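Side-chain contacts in proline iminopeptidase-related protein (Thermus thermophilus, PDB 2YYS), which is of unknown function but belongs to the S33 family of alpha/beta hydrolases and may therefore act as a peptidase: residues 18-23 and 41-46; 52-57 and 92-97. All blocks are in the same frame, centred on the assembly; numbering follows the deposited sequence.

Interaction 1 (18-23 and 41-46); sequences EDVGPV and VLREGL
R43 and E18 meet in a salt bridge that ties helix 40-46 to strand 14-20 of the central sheet in this alpha/beta hydrolase fold. NH1 of R43 donates to OE1 of E18 over 3.0 Å, and the bond is nearly straight, with an N-H...O angle of 167°. E18 OE1 lies in the guanidinium plane, but the arginine comes to it from above the carboxylate plane. The two flat groups are thus almost perpendicular, 84° apart. The aliphatic part of R43 takes part too, as its CD is 3.2 Å from E18 OE1. V20 comes from the strand against one guanidinium face. Its CG2 is 3.7 Å from R43 NH1 and sits toward the rim of the group.

R43 spans the gap between helix and sheet because its chain is fully extended, starting with CG anti to the backbone N (chi1 168°). The nearest CA atoms, those of E18 and R43, are 9.5 Å apart.

Further partners hold both charged groups. R43 NE is hydrogen-bonded to Q47 OE1, one turn further on, and NH1 forms a second salt bridge with E3 of the edge strand. Sharing NH1 between the carboxylates of E18 and E3 limits how the guanidinium can turn. On the other side, Y16 OH is hydrogen-bonded to the second carboxylate oxygen of E18, OE2.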
loop_
_atom_site.group_PDB
_atom_site.type_symbol
_atom_site.label_atom_id
_atom_site.label_comp_id
_atom_site.label_asym_id
_atom_site.label_seq_id
_atom_site.Cartn_x
_atom_site.Cartn_y
_atom_site.Cartn_z
ATOM N N GLU A 18 9.233 -0.586 -12.894
ATOM C CA GLU A 18 8.621 -0.031 -14.099
ATOM C C GLU A 18 8.590 1.483 -13.933
ATOM O O GLU A 18 7.808 2.030 -13.151
ATOM C CB GLU A 18 7.212 -0.575 -14.317
ATOM C CG GLU A 18 7.130 -2.098 -14.289
ATOM C CD GLU A 18 5.704 -2.632 -14.390
ATOM O OE1 GLU A 18 4.764 -1.878 -14.090
ATOM O OE2 GLU A 18 5.530 -3.824 -14.754
ATOM N N ASP A 19 9.485 2.131 -14.659
ATOM C CA ASP A 19 9.702 3.556 -14.632
ATOM C C ASP A 19 8.981 4.133 -15.841
ATOM O O ASP A 19 9.438 4.004 -16.978
ATOM C CB ASP A 19 11.215 3.783 -14.680
ATOM C CG ASP A 19 11.609 5.234 -14.664
ATOM O OD1 ASP A 19 10.744 6.134 -14.586
ATOM O OD2 ASP A 19 12.809 5.558 -14.743
ATOM N N VAL A 20 7.861 4.797 -15.586
ATOM C CA VAL A 20 6.885 5.125 -16.623
ATOM C C VAL A 20 6.585 6.617 -16.683
ATOM O O VAL A 20 6.440 7.255 -15.650
ATOM C CB VAL A 20 5.579 4.362 -16.328
ATOM C CG1 VAL A 20 4.502 4.705 -17.292
ATOM C CG2 VAL A 20 5.847 2.855 -16.367
ATOM N N GLY A 21 6.451 7.162 -17.889
ATOM C CA GLY A 21 6.119 8.568 -18.069
ATOM C C GLY A 21 7.336 9.453 -18.320
ATOM O O GLY A 21 8.467 8.973 -18.316
ATOM N N PRO A 22 7.102 10.746 -18.560
ATOM C CA PRO A 22 8.184 11.678 -18.909
ATOM C C PRO A 22 9.296 11.676 -17.863
ATOM O O PRO A 22 9.016 11.797 -16.679
ATOM C CB PRO A 22 7.493 13.054 -18.985
ATOM C CG PRO A 22 6.059 12.856 -18.691
ATOM C CD PRO A 22 5.779 11.393 -18.509
ATOM N N VAL A 23 10.537 11.529 -18.304
ATOM C CA VAL A 23 11.671 11.378 -17.398
ATOM C C VAL A 23 11.903 12.615 -16.510
ATOM O O VAL A 23 12.432 12.503 -15.412
ATOM C CB VAL A 23 12.971 11.012 -18.179
ATOM C CG1 VAL A 23 13.518 12.206 -18.991
ATOM C CG2 VAL A 23 14.017 10.477 -17.239
ATOM N N VAL A 41 -1.552 -5.115 -10.098
ATOM C CA VAL A 41 -2.959 -4.703 -10.066
ATOM C C VAL A 41 -3.067 -3.203 -9.794
ATOM O O VAL A 41 -3.889 -2.479 -10.381
ATOM C CB VAL A 41 -3.746 -5.515 -9.021
ATOM C CG1 VAL A 41 -5.068 -4.841 -8.651
ATOM C CG2 VAL A 41 -4.009 -6.906 -9.561
ATOM N N LEU A 42 -2.199 -2.749 -8.906
ATOM C CA LEU A 42 -2.162 -1.352 -8.510
ATOM C C LEU A 42 -1.870 -0.457 -9.706
ATOM O O LEU A 42 -2.564 0.537 -9.930
ATOM C CB LEU A 42 -1.130 -1.179 -7.406
ATOM C CG LEU A 42 -1.155 0.092 -6.593
ATOM C CD1 LEU A 42 -2.533 0.417 -6.052
ATOM C CD2 LEU A 42 -0.141 -0.067 -5.444
ATOM N N ARG A 43 -0.894 -0.832 -10.527
ATOM C CA ARG A 43 -0.620 -0.061 -11.736
ATOM C C ARG A 43 -1.822 -0.026 -12.687
ATOM O O ARG A 43 -2.153 1.027 -13.239
ATOM C CB ARG A 43 0.593 -0.606 -12.487
ATOM C CG ARG A 43 0.704 -0.014 -13.879
ATOM C CD ARG A 43 2.004 -0.267 -14.603
ATOM N NE ARG A 43 1.959 0.341 -15.938
ATOM C CZ ARG A 43 2.918 0.256 -16.843
ATOM N NH1 ARG A 43 4.036 -0.397 -16.572
ATOM N NH2 ARG A 43 2.767 0.838 -18.025
ATOM N N GLU A 44 -2.460 -1.176 -12.903
ATOM C CA GLU A 44 -3.600 -1.245 -13.809
ATOM C C GLU A 44 -4.734 -0.329 -13.338
ATOM O O GLU A 44 -5.445 0.239 -14.149
ATOM C CB GLU A 44 -4.099 -2.691 -13.969
ATOM C CG GLU A 44 -3.083 -3.668 -14.562
ATOM C CD GLU A 44 -2.679 -3.356 -16.005
ATOM O OE1 GLU A 44 -3.512 -2.847 -16.781
ATOM O OE2 GLU A 44 -1.511 -3.625 -16.368
ATOM N N GLY A 45 -4.893 -0.183 -12.028
ATOM C CA GLY A 45 -5.916 0.679 -11.469
ATOM C C GLY A 45 -5.613 2.170 -11.451
ATOM O O GLY A 45 -6.530 2.990 -11.527
ATOM N N LEU A 46 -4.345 2.540 -11.350
ATOM C CA LEU A 46 -3.978 3.943 -11.161
ATOM C C LEU A 46 -3.490 4.639 -12.423
ATOM O O LEU A 46 -3.687 5.849 -12.557
ATOM C CB LEU A 46 -2.917 4.079 -10.059
ATOM C CG LEU A 46 -3.295 3.509 -8.688
ATOM C CD1 LEU A 46 -2.180 3.732 -7.689
ATOM C CD2 LEU A 46 -4.596 4.105 -8.155
#

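Interaction 2 (52-57 and 92-97); sequences GFRVVY and LGVERF
R54 and V56 lie on strand 54-58 and face the loop 92-97, which joins helix 78-91 to strand 97-102. The backbones stay apart: the CA atoms of V56 and L92 are 9.4 Å from each other. At G93 the chain leaves the helix with positive phi (72°), in a Schellman motif.

Side chains bridge the gap. R54 is extended all the way to its guanidinium, with chi1 at -179°. Its NH2 makes a weak, long hydrogen bond of 3.5 Å to the carbonyl O of L92. A water strengthens the link: it accepts from R54 NH1 at 2.8 Å, in the guanidinium plane, and donates to L92 O at 2.8 Å. V94 CG2 lies over one face of the guanidinium, 3.4 Å from NH1. The main charge partner of R54 is D19 on the neighbouring strand, which takes a salt bridge from NH2. Two residues further along the strand the contact is apolar. V56 CG1 and L92 CD1 meet tip to tip at 3.7 Å, and L88 of the helix also touches V56.

The contact lies within a beta-alpha-beta crossover of the alpha/beta hydrolase fold, which runs from strand 54-58 through helix 78-91 to strand 97-102 and passes strand 27-31.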
loop_
_atom_site.group_PDB
_atom_site.type_symbol
_atom_site.label_atom_id
_atom_site.label_comp_id
_atom_site.label_asym_id
_atom_site.label_seq_id
_atom_site.Cartn_x
_atom_site.Cartn_y
_atom_site.Cartn_z
ATOM N N GLY A 52 1.630 12.313 -17.488
ATOM C CA GLY A 52 2.301 13.530 -17.047
ATOM C C GLY A 52 2.881 13.477 -15.628
ATOM O O GLY A 52 3.347 14.497 -15.104
ATOM N N PHE A 53 2.844 12.317 -14.983
ATOM C CA PHE A 53 3.756 12.058 -13.878
ATOM C C PHE A 53 4.790 11.060 -14.368
ATOM O O PHE A 53 4.529 10.273 -15.263
ATOM C CB PHE A 53 3.036 11.477 -12.669
ATOM C CG PHE A 53 2.233 12.475 -11.880
ATOM C CD1 PHE A 53 2.824 13.227 -10.871
ATOM C CD2 PHE A 53 0.879 12.636 -12.124
ATOM C CE1 PHE A 53 2.072 14.124 -10.123
ATOM C CE2 PHE A 53 0.125 13.538 -11.388
ATOM C CZ PHE A 53 0.719 14.282 -10.386
ATOM N N ARG A 54 5.979 11.122 -13.793
ATOM C CA ARG A 54 6.908 10.017 -13.863
ATOM C C ARG A 54 6.566 9.100 -12.703
ATOM O O ARG A 54 6.728 9.471 -11.538
ATOM C CB ARG A 54 8.336 10.511 -13.733
ATOM C CG ARG A 54 9.371 9.415 -13.829
ATOM C CD ARG A 54 10.757 9.928 -13.711
ATOM N NE ARG A 54 11.747 8.873 -13.808
ATOM C CZ ARG A 54 13.044 9.060 -13.664
ATOM N NH1 ARG A 54 13.524 10.269 -13.411
ATOM N NH2 ARG A 54 13.870 8.041 -13.773
ATOM N N VAL A 55 6.081 7.906 -13.016
ATOM C CA VAL A 55 5.629 6.979 -12.001
ATOM C C VAL A 55 6.557 5.761 -11.952
ATOM O O VAL A 55 6.778 5.074 -12.956
ATOM C CB VAL A 55 4.196 6.512 -12.266
ATOM C CG1 VAL A 55 3.670 5.753 -11.068
ATOM C CG2 VAL A 55 3.308 7.681 -12.580
ATOM N N VAL A 56 7.069 5.494 -10.763
ATOM C CA VAL A 56 7.956 4.373 -10.540
ATOM C C VAL A 56 7.166 3.309 -9.782
ATOM O O VAL A 56 6.982 3.396 -8.549
ATOM C CB VAL A 56 9.206 4.827 -9.758
ATOM C CG1 VAL A 56 10.172 3.676 -9.573
ATOM C CG2 VAL A 56 9.878 5.959 -10.483
ATOM N N TYR A 57 6.632 2.353 -10.530
ATOM C CA TYR A 57 6.019 1.174 -9.937
ATOM C C TYR A 57 7.144 0.202 -9.661
ATOM O O TYR A 57 8.009 0.002 -10.500
ATOM C CB TYR A 57 4.977 0.528 -10.864
ATOM C CG TYR A 57 3.916 1.469 -11.398
ATOM C CD1 TYR A 57 2.735 1.684 -10.708
ATOM C CD2 TYR A 57 4.089 2.124 -12.611
ATOM C CE1 TYR A 57 1.755 2.543 -11.210
ATOM C CE2 TYR A 57 3.127 2.975 -13.116
ATOM C CZ TYR A 57 1.959 3.183 -12.413
ATOM O OH TYR A 57 1.005 4.049 -12.923
ATOM N N LEU A 92 17.750 6.006 -9.734
ATOM C CA LEU A 92 17.070 6.563 -10.899
ATOM C C LEU A 92 17.333 8.063 -11.106
ATOM O O LEU A 92 16.849 8.636 -12.072
ATOM C CB LEU A 92 15.560 6.307 -10.803
ATOM C CG LEU A 92 15.095 4.846 -10.719
ATOM C CD1 LEU A 92 13.576 4.811 -10.550
ATOM C CD2 LEU A 92 15.531 4.039 -11.954
ATOM N N GLY A 93 18.106 8.687 -10.216
ATOM C CA GLY A 93 18.435 10.103 -10.304
ATOM C C GLY A 93 17.268 11.029 -9.987
ATOM O O GLY A 93 17.231 12.163 -10.452
ATOM N N VAL A 94 16.307 10.544 -9.206
ATOM C CA VAL A 94 15.170 11.351 -8.769
ATOM C C VAL A 94 15.500 11.929 -7.390
ATOM O O VAL A 94 15.828 11.185 -6.471
ATOM C CB VAL A 94 13.884 10.504 -8.690
ATOM C CG1 VAL A 94 12.711 11.337 -8.184
ATOM C CG2 VAL A 94 13.555 9.891 -10.056
ATOM N N GLU A 95 15.404 13.247 -7.248
ATOM C CA GLU A 95 15.766 13.922 -5.998
ATOM C C GLU A 95 14.583 14.085 -5.062
ATOM O O GLU A 95 14.679 13.795 -3.883
ATOM C CB GLU A 95 16.304 15.309 -6.282
ATOM C CG GLU A 95 17.772 15.373 -6.645
ATOM C CD GLU A 95 18.154 16.806 -6.932
ATOM O OE1 GLU A 95 18.348 17.563 -5.953
ATOM O OE2 GLU A 95 18.178 17.179 -8.127
ATOM N N ARG A 96 13.485 14.592 -5.597
ATOM C CA ARG A 96 12.257 14.789 -4.832
ATOM C C ARG A 96 11.127 14.015 -5.518
ATOM O O ARG A 96 11.130 13.843 -6.729
ATOM C CB ARG A 96 11.918 16.281 -4.746
ATOM C CG ARG A 96 12.903 17.117 -3.887
ATOM C CD ARG A 96 12.684 18.648 -3.965
ATOM N NE ARG A 96 13.104 19.134 -5.273
ATOM C CZ ARG A 96 14.371 19.383 -5.628
ATOM N NH1 ARG A 96 15.361 19.232 -4.757
ATOM N NH2 ARG A 96 14.649 19.787 -6.866
ATOM N N PHE A 97 10.156 13.561 -4.741
ATOM C CA PHE A 97 9.075 12.720 -5.263
ATOM C C PHE A 97 7.914 12.669 -4.284
ATOM O O PHE A 97 8.115 12.844 -3.098
ATOM C CB PHE A 97 9.598 11.304 -5.497
ATOM C CG PHE A 97 10.266 10.712 -4.295
ATOM C CD1 PHE A 97 9.519 10.073 -3.323
ATOM C CD2 PHE A 97 11.641 10.810 -4.128
ATOM C CE1 PHE A 97 10.123 9.534 -2.208
ATOM C CE2 PHE A 97 12.257 10.264 -3.025
ATOM C CZ PHE A 97 11.494 9.637 -2.051
HETATM O O HOH W 1 16.224 11.025 -13.461
#

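From the N terminus, strand 14-20 comes first, and interaction 1 closes the loop that runs through strand 27-31 to helix 40-46. The chain then enters strand 54-58. Interaction 2 opens there and closes after helix 78-91, just ahead of strand 97-102. The two loops follow in series and neither nest nor cross. Their centres are 11 Å apart. Strands 14-20 and 54-58 are antiparallel neighbours, probably hydrogen-bonded from V55 N to V20 O (2.7 Å) and from E18 N to Y57 O. Interaction 1 ties strand 14-20 to helix 40-46, and interaction 2 ties strand 54-58 to the turn after helix 78-91. Side chains as well as backbone join the two strand segments.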